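CysE, serine acetyltransferase (Brucella abortus, PDB 4HZD) catalyses transfer of the acetyl group from acetyl-coenzyme A to L-serine, giving the O-acetylserine from which cysteine is made. Local coordinates at residues A39-T44 / P111-K116; S50-V55 / V90-I95; H57-R62 / G117-Q122; R74-T79 / H124-W129. All blocks are in the same frame, centred on the assembly; numbering follows the deposited sequence.

Contact 1 of 4, residues A39-T44 / P111-K116; sequences AFLYAT and PVLYLK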
# COMPACT_ATOMS: atom_id res chain seq x y z
N ALA A 39 2.99 -17.40 3.17
CA ALA A 39 3.17 -16.43 2.08
C ALA A 39 4.56 -15.83 2.14
O ALA A 39 5.24 -15.73 1.12
CB ALA A 39 2.10 -15.35 2.14
N PHE A 40 4.98 -15.42 3.34
CA PHE A 40 6.32 -14.83 3.52
C PHE A 40 7.45 -15.77 3.11
O PHE A 40 8.35 -15.42 2.34
CB PHE A 40 6.47 -14.44 5.00
CG PHE A 40 7.82 -13.82 5.35
CD1 PHE A 40 8.32 -12.73 4.62
CD2 PHE A 40 8.54 -14.28 6.46
CE1 PHE A 40 9.56 -12.18 4.98
CE2 PHE A 40 9.74 -13.71 6.83
CZ PHE A 40 10.25 -12.64 6.09
N LEU A 41 7.41 -16.97 3.64
CA LEU A 41 8.49 -17.90 3.45
C LEU A 41 8.51 -18.53 2.07
O LEU A 41 9.58 -18.84 1.57
CB LEU A 41 8.46 -18.96 4.53
CG LEU A 41 8.70 -18.44 5.95
CD1 LEU A 41 8.23 -19.47 6.96
CD2 LEU A 41 10.18 -18.13 6.13
N TYR A 42 7.34 -18.71 1.43
CA TYR A 42 7.34 -19.21 0.04
C TYR A 42 7.77 -18.15 -0.95
O TYR A 42 8.55 -18.42 -1.86
CB TYR A 42 5.96 -19.80 -0.35
CG TYR A 42 5.90 -21.29 -0.02
CD1 TYR A 42 5.89 -21.71 1.31
CD2 TYR A 42 5.90 -22.25 -1.01
CE1 TYR A 42 5.87 -23.03 1.65
CE2 TYR A 42 5.86 -23.62 -0.68
CZ TYR A 42 5.84 -23.99 0.65
OH TYR A 42 5.82 -25.28 1.07
N ALA A 43 7.25 -16.93 -0.76
CA ALA A 43 7.55 -15.85 -1.72
C ALA A 43 9.01 -15.42 -1.58
O ALA A 43 9.64 -14.97 -2.57
CB ALA A 43 6.64 -14.67 -1.49
N THR A 44 9.56 -15.54 -0.37
CA THR A 44 10.94 -15.10 -0.23
C THR A 44 12.01 -16.19 -0.39
O THR A 44 13.10 -15.87 -0.83
CB THR A 44 11.25 -14.02 0.88
OG1 THR A 44 12.44 -14.31 1.64
CG2 THR A 44 10.06 -13.50 1.65
N PRO A 111 20.19 -14.59 8.98
CA PRO A 111 20.54 -13.32 8.29
C PRO A 111 19.72 -13.01 7.01
O PRO A 111 19.36 -11.83 6.76
CB PRO A 111 22.03 -13.50 7.91
CG PRO A 111 22.30 -15.00 8.06
CD PRO A 111 21.37 -15.46 9.16
N VAL A 112 19.47 -14.03 6.21
CA VAL A 112 18.75 -13.85 4.96
C VAL A 112 17.39 -13.20 5.23
O VAL A 112 17.01 -12.21 4.56
CB VAL A 112 18.59 -15.18 4.22
CG1 VAL A 112 17.69 -14.99 3.00
CG2 VAL A 112 19.97 -15.69 3.81
N LEU A 113 16.68 -13.68 6.24
CA LEU A 113 15.32 -13.12 6.44
C LEU A 113 15.25 -11.93 7.37
O LEU A 113 14.39 -11.08 7.18
CB LEU A 113 14.37 -14.19 6.97
CG LEU A 113 14.14 -15.38 6.06
CD1 LEU A 113 13.32 -16.35 6.90
CD2 LEU A 113 13.41 -14.95 4.79
N TYR A 114 16.11 -11.90 8.39
CA TYR A 114 15.85 -11.08 9.59
C TYR A 114 16.84 -9.95 9.89
O TYR A 114 16.46 -8.85 10.32
CB TYR A 114 15.59 -11.96 10.84
CG TYR A 114 14.51 -13.00 10.63
CD1 TYR A 114 13.22 -12.63 10.22
CD2 TYR A 114 14.79 -14.37 10.78
CE1 TYR A 114 12.24 -13.58 9.97
CE2 TYR A 114 13.81 -15.33 10.56
CZ TYR A 114 12.52 -14.93 10.18
OH TYR A 114 11.55 -15.87 9.92
N LEU A 115 18.12 -10.20 9.62
CA LEU A 115 19.13 -9.33 10.20
C LEU A 115 19.47 -8.14 9.31
O LEU A 115 20.05 -8.28 8.22
CB LEU A 115 20.34 -10.10 10.70
CG LEU A 115 19.93 -11.35 11.50
CD1 LEU A 115 21.13 -12.29 11.69
CD2 LEU A 115 19.25 -11.00 12.83
N LYS A 116 19.06 -6.97 9.78
CA LYS A 116 19.19 -5.75 8.97
C LYS A 116 20.64 -5.40 8.67
O LYS A 116 20.92 -4.82 7.63
CB LYS A 116 18.41 -4.56 9.61
CG LYS A 116 19.05 -3.98 10.86
CD LYS A 116 18.11 -2.99 11.57
CE LYS A 116 18.89 -2.14 12.57
NZ LYS A 116 17.95 -1.39 13.46
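In the all-helical N-terminal domain of this serine acetyltransferase, helix 38-46 packs against the C-terminal end of the short helix 109-113 and the turn that follows it. Leu-113 is the central side chain. Its CG stands anti to the carbonyl carbon, chi1 -63°, and the two methyls are sent to different partners. CD1 meets the tip of Leu-41, whose CD2 lies 3.7 Å from Leu-113 CD1, the two side chains crossing at about a right angle. CD2 lies 4.1 Å from CZ of Phe-40, which slides past Leu-113 in the opposite direction, and 3.4 Å from OG1 of Thr-44. That hydroxyl, as modelled, is buried without a polar partner. A forked leucine suits a place where one residue must serve three neighbours on one helix.

Phe-40 CG is anti to the backbone N, chi1 179°, which carries the ring outward from its helix. There its edge meets Tyr-114, with CE2 of Phe-40 4.0 Å from CE1 of Tyr-114. The tyrosine ring is held on one face by CB of the preceding Leu-113, 3.5 Å above the ring plane. Tyrosine also offers a polar tip, and its OH is hydrogen-bonded to Asp-137 of the second subunit, whose Tyr-141 makes an edge-to-face stack with Phe-40. The aromatic pair therefore belongs to the subunit interface as well as to the domain core. Helix 18-33 packs on Leu-41, helix 51-63 supplies His-57 and Arg-58 beside Thr-44, and helix 87-101 lies against Pro-111 and Val-112.

Contact 2 of 4, residues S50-V55 / V90-I95; sequences SLEEAV and VLRVDI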
# COMPACT_ATOMS: atom_id res chain seq x y z
N SER A 50 17.05 -19.69 -6.45
CA SER A 50 18.44 -19.51 -5.99
C SER A 50 18.52 -18.66 -4.73
O SER A 50 17.61 -17.86 -4.44
CB SER A 50 19.31 -18.90 -7.12
OG SER A 50 18.96 -17.54 -7.39
N LEU A 51 19.60 -18.83 -3.98
CA LEU A 51 19.84 -18.01 -2.81
C LEU A 51 19.96 -16.55 -3.21
O LEU A 51 19.41 -15.68 -2.55
CB LEU A 51 21.07 -18.52 -2.05
CG LEU A 51 21.54 -17.73 -0.82
CD1 LEU A 51 20.45 -17.66 0.27
CD2 LEU A 51 22.75 -18.44 -0.26
N GLU A 52 20.64 -16.27 -4.34
CA GLU A 52 20.78 -14.89 -4.82
C GLU A 52 19.43 -14.22 -5.01
O GLU A 52 19.22 -13.06 -4.60
CB GLU A 52 21.53 -14.86 -6.16
CG GLU A 52 23.00 -15.23 -6.08
CD GLU A 52 23.29 -16.74 -6.17
OE1 GLU A 52 22.40 -17.61 -6.12
OE2 GLU A 52 24.48 -17.07 -6.27
N GLU A 53 18.52 -14.94 -5.63
CA GLU A 53 17.17 -14.42 -5.86
C GLU A 53 16.36 -14.25 -4.57
O GLU A 53 15.65 -13.26 -4.45
CB GLU A 53 16.43 -15.24 -6.91
CG GLU A 53 16.86 -14.90 -8.33
CD GLU A 53 16.40 -15.95 -9.32
OE1 GLU A 53 15.59 -15.61 -10.20
OE2 GLU A 53 16.84 -17.13 -9.20
N ALA A 54 16.50 -15.17 -3.62
CA ALA A 54 15.88 -14.97 -2.30
C ALA A 54 16.36 -13.68 -1.56
O ALA A 54 15.52 -12.97 -0.96
CB ALA A 54 16.12 -16.19 -1.40
N VAL A 55 17.69 -13.48 -1.54
CA VAL A 55 18.36 -12.33 -0.86
C VAL A 55 17.93 -11.05 -1.56
O VAL A 55 17.45 -10.10 -0.90
CB VAL A 55 19.94 -12.47 -0.83
CG1 VAL A 55 20.68 -11.20 -0.38
CG2 VAL A 55 20.38 -13.63 0.07
N VAL A 90 30.42 -13.74 -2.33
CA VAL A 90 30.49 -12.70 -1.29
C VAL A 90 29.30 -12.85 -0.32
O VAL A 90 29.49 -12.87 0.90
CB VAL A 90 30.54 -11.27 -1.87
CG1 VAL A 90 30.39 -10.22 -0.79
CG2 VAL A 90 31.83 -11.03 -2.68
N LEU A 91 28.08 -13.02 -0.85
CA LEU A 91 26.90 -13.05 0.04
C LEU A 91 26.90 -14.32 0.93
O LEU A 91 26.45 -14.29 2.07
CB LEU A 91 25.57 -12.90 -0.77
CG LEU A 91 25.10 -14.06 -1.64
CD1 LEU A 91 24.40 -15.10 -0.77
CD2 LEU A 91 24.20 -13.61 -2.79
N ARG A 92 27.39 -15.42 0.37
CA ARG A 92 27.59 -16.68 1.10
C ARG A 92 28.65 -16.58 2.22
O ARG A 92 28.46 -17.13 3.32
CB ARG A 92 27.93 -17.83 0.12
CG ARG A 92 26.69 -18.52 -0.48
CD ARG A 92 27.04 -19.41 -1.68
NE ARG A 92 25.85 -19.93 -2.39
CZ ARG A 92 25.15 -19.27 -3.32
NH1 ARG A 92 25.43 -18.01 -3.66
NH2 ARG A 92 24.11 -19.86 -3.92
N VAL A 93 29.76 -15.89 1.95
CA VAL A 93 30.74 -15.64 3.02
C VAL A 93 30.16 -14.69 4.10
O VAL A 93 30.40 -14.87 5.30
CB VAL A 93 32.13 -15.19 2.51
CG1 VAL A 93 32.73 -16.27 1.61
CG2 VAL A 93 32.06 -13.91 1.73
N ASP A 94 29.37 -13.70 3.67
CA ASP A 94 28.71 -12.79 4.62
C ASP A 94 27.71 -13.54 5.51
O ASP A 94 27.61 -13.26 6.71
CB ASP A 94 28.02 -11.62 3.90
CG ASP A 94 28.99 -10.60 3.34
OD1 ASP A 94 30.21 -10.61 3.66
OD2 ASP A 94 28.53 -9.75 2.56
N ILE A 95 26.97 -14.47 4.92
CA ILE A 95 26.05 -15.34 5.66
C ILE A 95 26.82 -16.25 6.63
O ILE A 95 26.46 -16.38 7.81
CB ILE A 95 25.18 -16.19 4.69
CG1 ILE A 95 24.14 -15.33 3.96
CG2 ILE A 95 24.49 -17.34 5.43
CD1 ILE A 95 23.38 -16.13 2.91
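Glu-52 OE2 is gripped twice, by NH1 of Arg-92 and by the hydroxyl of Ser-88, one turn before Arg-92 on helix 87-101. The Arg-92 NH1 to Glu-52 OE2 bond is a salt bridge of 2.9 Å with an N-H...O angle of 152°. The carboxylate oxygen lies near the guanidinium plane, whereas the donor reaches OE2 from above the carboxylate plane, 67° out of it. Glutamate gets there by bending at chi2, while arginine runs extended from CG to NE, and the two side chains cross at about a right angle. NH1 has a second bond, to Ser-88 O, and NH2 forms a salt bridge with Asp-17.

Beneath the ion pair lies the apolar part of this crossing, in the N-terminal helical domain, where the segments of helices 51-63 and 87-101 meet at 72°. Leu-51 CD2 sits over one guanidinium face, 3.9 Å above its plane, and also lies 3.8 Å from Leu-91 CD1 and 4.0 Å from Ile-95 CD1. Leu-91 CD2 packs on the aliphatic CG of Glu-52, at 3.9 Å. Ser-50 begins helix 51-63 as its N-cap, its OG accepting from Glu-53 N at 3.2 Å.

With carboxylates from two residues around it, Arg-92 is probably held firmly as a cation, and its positive charge should in turn help keep Glu-52 ionised beside the leucine-rich core.

Contact 3 of 4, residues H57-R62 / G117-Q122; sequences HRIAER and GFHAIQ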
# COMPACT_ATOMS: atom_id res chain seq x y z
N HIS A 57 15.25 -10.57 -3.39
CA HIS A 57 13.84 -10.40 -3.10
C HIS A 57 13.58 -9.88 -1.69
O HIS A 57 12.86 -8.90 -1.52
CB HIS A 57 13.06 -11.68 -3.33
CG HIS A 57 11.62 -11.59 -2.91
ND1 HIS A 57 10.63 -11.39 -3.79
CD2 HIS A 57 11.02 -11.71 -1.68
CE1 HIS A 57 9.45 -11.38 -3.16
NE2 HIS A 57 9.68 -11.56 -1.86
N ARG A 58 14.14 -10.53 -0.67
CA ARG A 58 14.01 -10.03 0.71
C ARG A 58 14.39 -8.56 0.83
O ARG A 58 13.62 -7.73 1.39
CB ARG A 58 14.87 -10.85 1.67
CG ARG A 58 14.75 -10.38 3.11
CD ARG A 58 13.45 -10.93 3.71
NE ARG A 58 12.96 -10.22 4.89
CZ ARG A 58 11.94 -9.36 4.87
NH1 ARG A 58 11.37 -9.03 3.73
NH2 ARG A 58 11.52 -8.79 6.00
N ILE A 59 15.55 -8.21 0.27
CA ILE A 59 16.06 -6.87 0.45
C ILE A 59 15.21 -5.87 -0.33
O ILE A 59 14.89 -4.80 0.20
CB ILE A 59 17.54 -6.74 0.07
CG1 ILE A 59 18.40 -7.60 1.02
CG2 ILE A 59 17.96 -5.30 0.25
CD1 ILE A 59 19.85 -7.63 0.62
N ALA A 60 14.85 -6.23 -1.57
CA ALA A 60 13.96 -5.40 -2.36
C ALA A 60 12.64 -5.08 -1.63
O ALA A 60 12.22 -3.92 -1.66
CB ALA A 60 13.74 -5.99 -3.77
N GLU A 61 12.06 -6.07 -0.96
CA GLU A 61 10.77 -5.92 -0.25
C GLU A 61 10.93 -5.03 0.97
O GLU A 61 10.03 -4.25 1.29
CB GLU A 61 10.18 -7.28 0.21
CG GLU A 61 9.64 -8.18 -0.92
CD GLU A 61 8.63 -7.48 -1.81
OE1 GLU A 61 7.58 -7.07 -1.30
OE2 GLU A 61 8.90 -7.28 -3.02
N ARG A 62 12.07 -5.14 1.66
CA ARG A 62 12.31 -4.27 2.81
C ARG A 62 12.49 -2.81 2.39
O ARG A 62 11.97 -1.89 3.03
CB ARG A 62 13.52 -4.78 3.63
CG ARG A 62 13.33 -6.22 4.15
CD ARG A 62 14.30 -6.47 5.32
NE ARG A 62 13.73 -5.87 6.52
CZ ARG A 62 14.27 -5.87 7.75
NH1 ARG A 62 15.48 -6.38 7.97
NH2 ARG A 62 13.59 -5.35 8.75
N GLY A 117 21.59 -5.83 9.52
CA GLY A 117 23.01 -5.63 9.18
C GLY A 117 23.38 -6.33 7.88
O GLY A 117 24.01 -5.74 6.99
N PHE A 118 22.97 -7.59 7.74
CA PHE A 118 23.23 -8.35 6.51
C PHE A 118 22.50 -7.69 5.32
O PHE A 118 23.08 -7.53 4.24
CB PHE A 118 22.80 -9.82 6.68
CG PHE A 118 22.85 -10.60 5.40
CD1 PHE A 118 24.06 -11.11 4.95
CD2 PHE A 118 21.69 -10.84 4.65
CE1 PHE A 118 24.13 -11.83 3.77
CE2 PHE A 118 21.74 -11.57 3.47
CZ PHE A 118 22.97 -12.05 3.01
N HIS A 119 21.25 -7.26 5.51
CA HIS A 119 20.51 -6.59 4.43
C HIS A 119 21.20 -5.29 4.05
O HIS A 119 21.33 -4.96 2.86
CB HIS A 119 19.06 -6.30 4.85
CG HIS A 119 18.28 -7.53 5.22
ND1 HIS A 119 17.38 -7.53 6.21
CD2 HIS A 119 18.36 -8.83 4.75
CE1 HIS A 119 16.87 -8.78 6.34
NE2 HIS A 119 17.47 -9.56 5.44
N ALA A 120 21.69 -4.54 5.05
CA ALA A 120 22.43 -3.30 4.72
C ALA A 120 23.70 -3.56 3.92
O ALA A 120 24.08 -2.75 3.08
CB ALA A 120 22.75 -2.50 5.96
N ILE A 121 24.42 -4.61 4.24
CA ILE A 121 25.69 -4.83 3.56
C ILE A 121 25.46 -5.00 2.05
O ILE A 121 26.16 -4.38 1.22
CB ILE A 121 26.44 -6.04 4.11
CG1 ILE A 121 27.06 -5.73 5.48
CG2 ILE A 121 27.60 -6.43 3.20
CD1 ILE A 121 27.36 -7.01 6.25
N GLN A 122 24.50 -5.85 1.70
CA GLN A 122 24.22 -6.13 0.28
C GLN A 122 23.60 -4.91 -0.41
O GLN A 122 23.87 -4.64 -1.58
CB GLN A 122 23.35 -7.39 0.12
CG GLN A 122 23.72 -8.55 1.03
CD GLN A 122 25.23 -8.85 1.05
OE1 GLN A 122 25.95 -8.60 0.07
NE2 GLN A 122 25.70 -9.41 2.15
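Ile-59 pushes its CD1 across CB of Gln-122, 3.5 Å away, while its CG1 lies 3.9 Å from CD2 of His-119. The contact is a nearly perpendicular helix crossing in the N-terminal domain of serine acetyltransferase, with the axes of segments 57-62 and 117-122 at 94° and 10.2 Å apart at their closest. The CG1-CD1 arm of isoleucine reaches between the two side chains that face it from successive turns of helix 116-132.

His-119 is the residue most deeply enclosed by the crossing. Its CG is anti to the carbonyl carbon, which directs the ring between Arg-58 and Arg-62, also one turn apart. Arg-62 bends at chi3, 80°, so that NH1 can return to the ring and donate to His-119 ND1 over 2.8 Å. The bond is nearly straight, 163°, and lies in both planes although ring and guanidinium stand almost perpendicular. On the far nitrogen, NE2 is hydrogen-bonded to Val-112 O. With ND1 accepting and NE2 facing a carbonyl, the ring is consistent with a neutral histidine carrying its proton on NE2, and the two neighbouring arginines should further disfavour protonation. Histidine suits the place because it can accept at one nitrogen and donate at the other inside a buried crossing.

Arg-58 spends its polar end elsewhere: NE binds Leu-113 O, and NH1 forms a salt bridge with Asp-67 of the second subunit. What it turns to the histidine is its aliphatic stem, with CG of Arg-58 3.7 Å from NE2 of His-119.

Contact 4 of 4, residues R74-T79 / H124-W129; sequences RQTFDT and HRLAHW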
# COMPACT_ATOMS: atom_id res chain seq x y z
N ARG A 74 14.50 -4.85 -7.16
CA ARG A 74 14.86 -6.25 -7.45
C ARG A 74 15.46 -6.45 -8.85
O ARG A 74 16.44 -7.20 -9.01
CB ARG A 74 13.65 -7.16 -7.24
CG ARG A 74 13.88 -8.65 -7.46
CD ARG A 74 12.56 -9.45 -7.44
NE ARG A 74 11.68 -9.04 -8.53
CZ ARG A 74 10.57 -8.29 -8.42
NH1 ARG A 74 10.14 -7.88 -7.22
NH2 ARG A 74 9.88 -7.98 -9.51
N GLN A 75 14.88 -5.79 -9.86
CA GLN A 75 15.39 -5.80 -11.22
C GLN A 75 16.80 -5.17 -11.32
O GLN A 75 17.65 -5.64 -12.10
CB GLN A 75 14.43 -5.06 -12.18
CG GLN A 75 13.03 -5.68 -12.33
CD GLN A 75 12.02 -4.74 -13.00
OE1 GLN A 75 12.28 -3.54 -13.19
NE2 GLN A 75 10.87 -5.29 -13.40
N THR A 76 17.03 -4.10 -10.55
CA THR A 76 18.34 -3.46 -10.47
C THR A 76 19.38 -4.38 -9.78
O THR A 76 20.46 -4.59 -10.32
CB THR A 76 18.21 -2.04 -9.84
OG1 THR A 76 17.16 -1.37 -10.53
CG2 THR A 76 19.52 -1.26 -9.98
N PHE A 77 19.06 -4.91 -8.59
CA PHE A 77 19.81 -6.06 -8.03
C PHE A 77 20.18 -7.16 -9.05
O PHE A 77 21.34 -7.56 -9.11
CB PHE A 77 19.04 -6.71 -6.89
CG PHE A 77 19.61 -6.43 -5.53
CD1 PHE A 77 20.93 -6.76 -5.23
CD2 PHE A 77 18.81 -5.85 -4.53
CE1 PHE A 77 21.46 -6.50 -3.97
CE2 PHE A 77 19.33 -5.59 -3.26
CZ PHE A 77 20.65 -5.92 -2.99
N ASP A 78 19.21 -7.65 -9.83
CA ASP A 78 19.48 -8.63 -10.90
C ASP A 78 20.60 -8.16 -11.85
O ASP A 78 21.43 -8.96 -12.23
CB ASP A 78 18.23 -8.87 -11.79
CG ASP A 78 17.09 -9.59 -11.07
OD1 ASP A 78 17.34 -10.45 -10.20
OD2 ASP A 78 15.91 -9.34 -11.44
N THR A 79 20.55 -6.90 -12.27
CA THR A 79 21.55 -6.27 -13.14
C THR A 79 22.96 -6.28 -12.47
O THR A 79 23.97 -6.65 -13.10
CB THR A 79 21.14 -4.82 -13.54
OG1 THR A 79 19.96 -4.88 -14.35
CG2 THR A 79 22.20 -4.19 -14.39
N HIS A 124 24.44 -1.87 0.36
CA HIS A 124 25.61 -1.08 0.00
C HIS A 124 26.32 -1.58 -1.23
O HIS A 124 26.74 -0.78 -2.08
CB HIS A 124 26.65 -1.02 1.11
CG HIS A 124 27.92 -0.34 0.64
ND1 HIS A 124 27.95 0.98 0.33
CD2 HIS A 124 29.17 -0.86 0.29
CE1 HIS A 124 29.19 1.30 -0.10
NE2 HIS A 124 29.92 0.17 -0.14
N ARG A 125 26.52 -2.89 -1.33
CA ARG A 125 27.15 -3.47 -2.51
C ARG A 125 26.42 -3.02 -3.79
O ARG A 125 27.04 -2.65 -4.78
CB ARG A 125 27.17 -5.00 -2.39
CG ARG A 125 27.99 -5.49 -1.19
CD ARG A 125 28.49 -6.93 -1.34
NE ARG A 125 28.91 -7.49 -0.03
CZ ARG A 125 30.06 -7.18 0.59
NH1 ARG A 125 30.90 -6.28 0.07
NH2 ARG A 125 30.36 -7.76 1.74
N LEU A 126 25.09 -3.05 -3.76
CA LEU A 126 24.28 -2.58 -4.90
C LEU A 126 24.54 -1.11 -5.17
O LEU A 126 24.87 -0.73 -6.29
CB LEU A 126 22.77 -2.81 -4.65
CG LEU A 126 21.84 -2.34 -5.80
CD1 LEU A 126 22.34 -2.91 -7.14
CD2 LEU A 126 20.37 -2.71 -5.52
N ALA A 127 24.37 -0.28 -4.14
CA ALA A 127 24.60 1.16 -4.24
C ALA A 127 26.00 1.52 -4.77
O ALA A 127 26.18 2.47 -5.56
CB ALA A 127 24.34 1.83 -2.88
N HIS A 128 27.00 0.77 -4.32
CA HIS A 128 28.41 1.02 -4.67
C HIS A 128 28.64 0.78 -6.16
O HIS A 128 29.25 1.59 -6.85
CB HIS A 128 29.33 0.13 -3.81
CG HIS A 128 30.82 0.33 -4.08
ND1 HIS A 128 31.49 1.44 -3.68
CD2 HIS A 128 31.76 -0.49 -4.74
CE1 HIS A 128 32.79 1.34 -4.07
NE2 HIS A 128 32.95 0.16 -4.71
N TRP A 129 28.16 -0.35 -6.64
CA TRP A 129 28.19 -0.65 -8.07
C TRP A 129 27.49 0.44 -8.93
O TRP A 129 28.06 0.95 -9.94
CB TRP A 129 27.58 -2.05 -8.29
CG TRP A 129 27.57 -2.46 -9.74
CD1 TRP A 129 28.67 -2.74 -10.55
CD2 TRP A 129 26.41 -2.56 -10.62
NE1 TRP A 129 28.26 -3.04 -11.83
CE2 TRP A 129 26.92 -2.94 -11.94
CE3 TRP A 129 25.04 -2.38 -10.45
CZ2 TRP A 129 26.08 -3.13 -13.01
CZ3 TRP A 129 24.19 -2.59 -11.54
CH2 TRP A 129 24.70 -2.96 -12.79
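Leu-126 CD2 sits squarely over one face of the Phe-77 ring, 3.7 Å from the ring centroid and 13° off the normal, a CH-pi contact. The other methyl, CD1 of Leu-126, turns to the backbone of the facing helix, 4.1 Å from Thr-76 O. One turn along, Trp-129 brings the rim of its indole to Thr-79: CG2 of Thr-79 is a tight 3.2 Å from CH2 of Trp-129, near the indole plane. A small branched threonine fits beside the wide ring.

These pairs join helix 70-83 to helix 116-132 in the helical N-terminal part of the enzyme, the two segments crossing at 71°. The backbones come closest at Phe-77 and Leu-126, their CA atoms 6.5 Å apart. The CB of Phe-77 points away from helix 116-132, and an unusual chi1 of -107° swings the ring back under the leucine.

Farther out, Met-56 and Ile-59 of helix 51-63 pack on Phe-77, and Trp-87 also meets the Phe-77 ring. Helix 136-149 places Leu-142 against Leu-126. Met-80 and Ala-83 pack on Trp-129, and Gln-75 is hydrogen-bonded to Ala-43 O of the fourth subunit and to Asn-47 of the same subunit.

How the contacts relate
From the N terminus, helix 38-46 opens the longest of the four loops, which contact 1 closes at helix 109-113. Contact 2 lies inside it, joining helix 51-63 to helix 87-101. Contact 3 starts on that same helix 51-63 but ends on helix 116-132, so it crosses contacts 1 and 2; contact 4 leads from helix 70-83 to helix 116-132 and crosses all three. Helices 51-63 and 116-132 each take part in two of the contacts. Asp-94 of segment 90-95 links the sites, hydrogen-bonded to Gln-122 of contact 3 and salt-bridged to Arg-125 of contact 4. Contacts 1, 3 and 4 also touch the fourth subunit.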